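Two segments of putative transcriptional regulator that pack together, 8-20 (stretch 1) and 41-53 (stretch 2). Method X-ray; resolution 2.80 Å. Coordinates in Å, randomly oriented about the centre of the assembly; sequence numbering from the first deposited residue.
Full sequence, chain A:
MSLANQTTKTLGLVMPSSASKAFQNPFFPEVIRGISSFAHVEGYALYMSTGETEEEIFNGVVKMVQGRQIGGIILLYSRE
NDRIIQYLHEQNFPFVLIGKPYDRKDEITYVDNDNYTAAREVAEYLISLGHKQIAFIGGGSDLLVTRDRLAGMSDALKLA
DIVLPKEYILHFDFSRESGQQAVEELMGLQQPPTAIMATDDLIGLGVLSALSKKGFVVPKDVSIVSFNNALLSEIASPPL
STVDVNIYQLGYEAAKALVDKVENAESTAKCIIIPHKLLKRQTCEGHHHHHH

Stretch 1 8-20: TKTLGLVMPSSAS
Stretch 2, residues 41-53: VEGYALYMSTGET

How do the backbones lie? Strand 10-14 runs parallel to the strand beginning at Ala45, their axes approaching to 4.5 Å at the closest and inclined by 34°. Both are extended, with phi/psi -118/142 at Leu11 and -122/160 at Leu46, and Thr10 lies beside Ala45 (CA to CA 4.6 Å), Leu11 beside Leu46 (CA to CA 5.0 Å) and Gly12 beside Tyr47.

What bonds join them? Leu11 N donates to Ala45 O at 2.9 Å and Leu13 N to Tyr47 O at 2.8 Å. In return, Tyr47 N reaches Leu11 O at 2.9 Å, a weak bond because its angle at hydrogen is only 121°; Ala45 N to Lys9 O, 3.4 Å, is weak through length.

Which side chains meet? Leu11, Leu13 and Leu46, all m,t, share one sheet face with Met48 (chi1 p, chi2 t). Leu11 CB lies 4.1 Å from Leu46 CD2, and the selenomethionines crowd together, Met15 SE 3.1 Å from Met48 CE; these apolar groups meet by van der Waals contact, with no polar group to satisfy. On the other face, Thr10 (m) places CG2 3.9 Å from Tyr47 CB.

How are the ends closed? Lys9 CB sits over the Tyr44 ring (chi1 m), 3.3 Å from its centroid, a CH-pi contact. At the far end, Ser18 CB (chi1 p) meets Glu52 CG at 3.2 Å, while Ser18 OG caps the following helix.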

# COMPACT_ATOMS: atom_id res chain seq x y z
N THR A 8 7.52 -5.69 -32.37
CA THR A 8 7.32 -4.26 -32.40
C THR A 8 7.11 -3.72 -31.03
O THR A 8 6.36 -4.30 -30.27
CB THR A 8 6.17 -3.88 -33.23
OG1 THR A 8 5.79 -5.02 -34.01
CG2 THR A 8 6.59 -2.77 -34.14
N LYS A 9 7.77 -2.65 -30.66
CA LYS A 9 7.49 -2.21 -29.34
C LYS A 9 6.65 -1.01 -29.39
O LYS A 9 7.08 0.06 -29.69
CB LYS A 9 8.79 -1.81 -28.74
CG LYS A 9 9.91 -1.95 -29.66
CD LYS A 9 10.99 -2.66 -28.98
CE LYS A 9 12.02 -1.70 -28.53
NZ LYS A 9 12.98 -2.25 -27.58
N THR A 10 5.43 -1.19 -28.96
CA THR A 10 4.53 -0.12 -28.85
C THR A 10 3.78 -0.58 -27.69
O THR A 10 3.63 -1.73 -27.50
CB THR A 10 3.69 -0.07 -30.06
OG1 THR A 10 4.55 -0.15 -31.18
CG2 THR A 10 3.02 1.19 -30.14
N LEU A 11 3.26 0.35 -26.92
CA LEU A 11 2.48 0.02 -25.77
C LEU A 11 1.15 0.58 -26.00
O LEU A 11 1.01 1.61 -26.55
CB LEU A 11 3.07 0.66 -24.55
CG LEU A 11 4.45 0.11 -24.39
CD1 LEU A 11 5.05 0.58 -23.15
CD2 LEU A 11 4.31 -1.34 -24.38
N GLY A 12 0.15 -0.14 -25.58
CA GLY A 12 -1.21 0.28 -25.75
C GLY A 12 -1.74 0.92 -24.50
O GLY A 12 -1.41 0.51 -23.37
N LEU A 13 -2.57 1.93 -24.70
CA LEU A 13 -3.17 2.62 -23.60
C LEU A 13 -4.65 2.43 -23.71
O LEU A 13 -5.21 2.56 -24.80
CB LEU A 13 -2.82 4.09 -23.64
CG LEU A 13 -1.36 4.48 -23.81
CD1 LEU A 13 -1.26 5.99 -23.84
CD2 LEU A 13 -0.45 3.89 -22.72
N VAL A 14 -5.29 2.11 -22.59
CA VAL A 14 -6.73 1.99 -22.58
C VAL A 14 -7.33 2.93 -21.56
O VAL A 14 -6.96 2.93 -20.38
CB VAL A 14 -7.18 0.54 -22.34
CG1 VAL A 14 -8.68 0.42 -22.36
CG2 VAL A 14 -6.59 -0.37 -23.39
N MSE A 15 -8.26 3.75 -22.05
CA MSE A 15 -9.03 4.64 -21.21
C MSE A 15 -10.31 4.01 -20.63
O MSE A 15 -10.74 2.94 -21.06
CB MSE A 15 -9.36 5.86 -22.01
CG MSE A 15 -8.58 7.04 -21.56
SE MSE A 15 -7.03 7.54 -22.64
CE MSE A 15 -5.83 7.66 -21.11
N PRO A 16 -10.92 4.66 -19.64
CA PRO A 16 -12.23 4.21 -19.18
C PRO A 16 -13.34 4.62 -20.14
O PRO A 16 -14.45 4.13 -20.01
CB PRO A 16 -12.43 4.92 -17.86
CG PRO A 16 -11.18 5.60 -17.57
CD PRO A 16 -10.38 5.72 -18.77
N SER A 17 -13.03 5.48 -21.10
CA SER A 17 -14.01 6.00 -22.05
C SER A 17 -13.31 6.78 -23.17
O SER A 17 -12.07 6.83 -23.23
CB SER A 17 -15.06 6.87 -21.33
OG SER A 17 -16.10 7.25 -22.21
N SER A 18 -14.09 7.38 -24.07
CA SER A 18 -13.54 8.03 -25.28
C SER A 18 -12.30 8.87 -24.96
O SER A 18 -12.31 9.64 -23.99
CB SER A 18 -14.62 8.89 -25.97
OG SER A 18 -15.04 9.97 -25.14
N ALA A 19 -11.25 8.74 -25.76
CA ALA A 19 -10.06 9.55 -25.55
C ALA A 19 -10.42 11.04 -25.43
O ALA A 19 -9.74 11.80 -24.73
CB ALA A 19 -9.08 9.34 -26.67
N SER A 20 -11.50 11.45 -26.10
CA SER A 20 -12.04 12.81 -26.01
C SER A 20 -12.57 13.15 -24.60
O SER A 20 -12.25 14.21 -24.08
CB SER A 20 -13.14 13.04 -27.05
OG SER A 20 -12.69 12.68 -28.36
N VAL A 41 12.86 6.01 -22.95
CA VAL A 41 14.09 5.38 -22.47
C VAL A 41 14.38 4.03 -23.15
O VAL A 41 15.52 3.74 -23.47
CB VAL A 41 14.04 5.19 -20.94
CG1 VAL A 41 15.20 4.34 -20.47
CG2 VAL A 41 14.03 6.54 -20.22
N GLU A 42 13.34 3.23 -23.39
CA GLU A 42 13.48 1.92 -24.01
C GLU A 42 12.98 1.86 -25.46
O GLU A 42 12.67 0.78 -25.98
CB GLU A 42 12.71 0.90 -23.18
CG GLU A 42 13.10 0.88 -21.70
CD GLU A 42 14.53 0.39 -21.46
OE1 GLU A 42 15.09 -0.30 -22.34
OE2 GLU A 42 15.09 0.71 -20.39
N GLY A 43 12.86 3.01 -26.11
CA GLY A 43 12.42 3.08 -27.50
C GLY A 43 11.08 2.43 -27.77
O GLY A 43 10.92 1.73 -28.75
N TYR A 44 10.12 2.65 -26.88
CA TYR A 44 8.75 2.22 -27.10
C TYR A 44 7.92 3.44 -27.49
O TYR A 44 8.15 4.53 -27.00
CB TYR A 44 8.18 1.57 -25.84
CG TYR A 44 8.55 0.12 -25.64
CD1 TYR A 44 9.80 -0.24 -25.11
CD2 TYR A 44 7.66 -0.91 -25.97
CE1 TYR A 44 10.13 -1.56 -24.92
CE2 TYR A 44 7.99 -2.24 -25.79
CZ TYR A 44 9.22 -2.56 -25.26
OH TYR A 44 9.58 -3.90 -25.08
N ALA A 45 6.97 3.21 -28.40
CA ALA A 45 6.03 4.21 -28.88
C ALA A 45 4.69 3.86 -28.27
O ALA A 45 4.57 2.82 -27.63
CB ALA A 45 5.95 4.18 -30.37
N LEU A 46 3.68 4.70 -28.50
CA LEU A 46 2.42 4.53 -27.82
C LEU A 46 1.29 4.35 -28.80
O LEU A 46 1.43 4.67 -29.99
CB LEU A 46 2.18 5.69 -26.88
CG LEU A 46 3.28 5.96 -25.84
CD1 LEU A 46 2.89 7.13 -24.96
CD2 LEU A 46 3.68 4.72 -25.00
N TYR A 47 0.19 3.78 -28.34
CA TYR A 47 -0.93 3.50 -29.22
C TYR A 47 -2.20 3.50 -28.42
O TYR A 47 -2.26 2.98 -27.30
CB TYR A 47 -0.72 2.15 -29.92
CG TYR A 47 -1.88 1.65 -30.72
CD1 TYR A 47 -1.86 1.68 -32.12
CD2 TYR A 47 -3.00 1.12 -30.09
CE1 TYR A 47 -2.94 1.20 -32.85
CE2 TYR A 47 -4.09 0.66 -30.80
CZ TYR A 47 -4.06 0.69 -32.17
OH TYR A 47 -5.19 0.20 -32.84
N MSE A 48 -3.24 4.11 -28.97
CA MSE A 48 -4.51 4.04 -28.33
C MSE A 48 -5.56 3.95 -29.39
O MSE A 48 -5.36 4.36 -30.52
CB MSE A 48 -4.74 5.24 -27.44
CG MSE A 48 -5.11 6.49 -28.17
SE MSE A 48 -4.82 8.03 -27.00
CE MSE A 48 -5.34 7.26 -25.27
N SER A 49 -6.69 3.44 -29.01
CA SER A 49 -7.81 3.30 -29.89
C SER A 49 -8.74 4.45 -29.73
O SER A 49 -8.73 5.12 -28.75
CB SER A 49 -8.56 2.04 -29.57
OG SER A 49 -9.92 2.29 -29.71
N THR A 50 -9.52 4.72 -30.75
CA THR A 50 -10.46 5.81 -30.71
C THR A 50 -11.87 5.55 -30.29
O THR A 50 -12.65 6.45 -30.34
CB THR A 50 -10.46 6.57 -31.98
OG1 THR A 50 -10.36 5.66 -33.06
CG2 THR A 50 -9.26 7.40 -32.01
N GLY A 51 -12.23 4.36 -29.87
CA GLY A 51 -13.62 4.12 -29.62
C GLY A 51 -14.17 4.79 -28.42
O GLY A 51 -13.59 4.77 -27.41
N GLU A 52 -15.23 5.52 -28.60
CA GLU A 52 -16.04 6.08 -27.55
C GLU A 52 -16.87 5.25 -26.61
O GLU A 52 -16.97 5.52 -25.44
CB GLU A 52 -16.85 7.20 -28.16
CG GLU A 52 -15.94 8.16 -28.83
CD GLU A 52 -16.62 9.07 -29.75
OE1 GLU A 52 -17.78 8.81 -30.06
OE2 GLU A 52 -16.01 10.05 -30.16
N THR A 53 -17.52 4.27 -27.17
CA THR A 53 -18.39 3.38 -26.46
C THR A 53 -17.76 2.23 -25.78
O THR A 53 -16.71 1.83 -26.14
CB THR A 53 -19.56 2.96 -27.25
OG1 THR A 53 -19.29 1.66 -27.74
CG2 THR A 53 -19.71 3.83 -28.39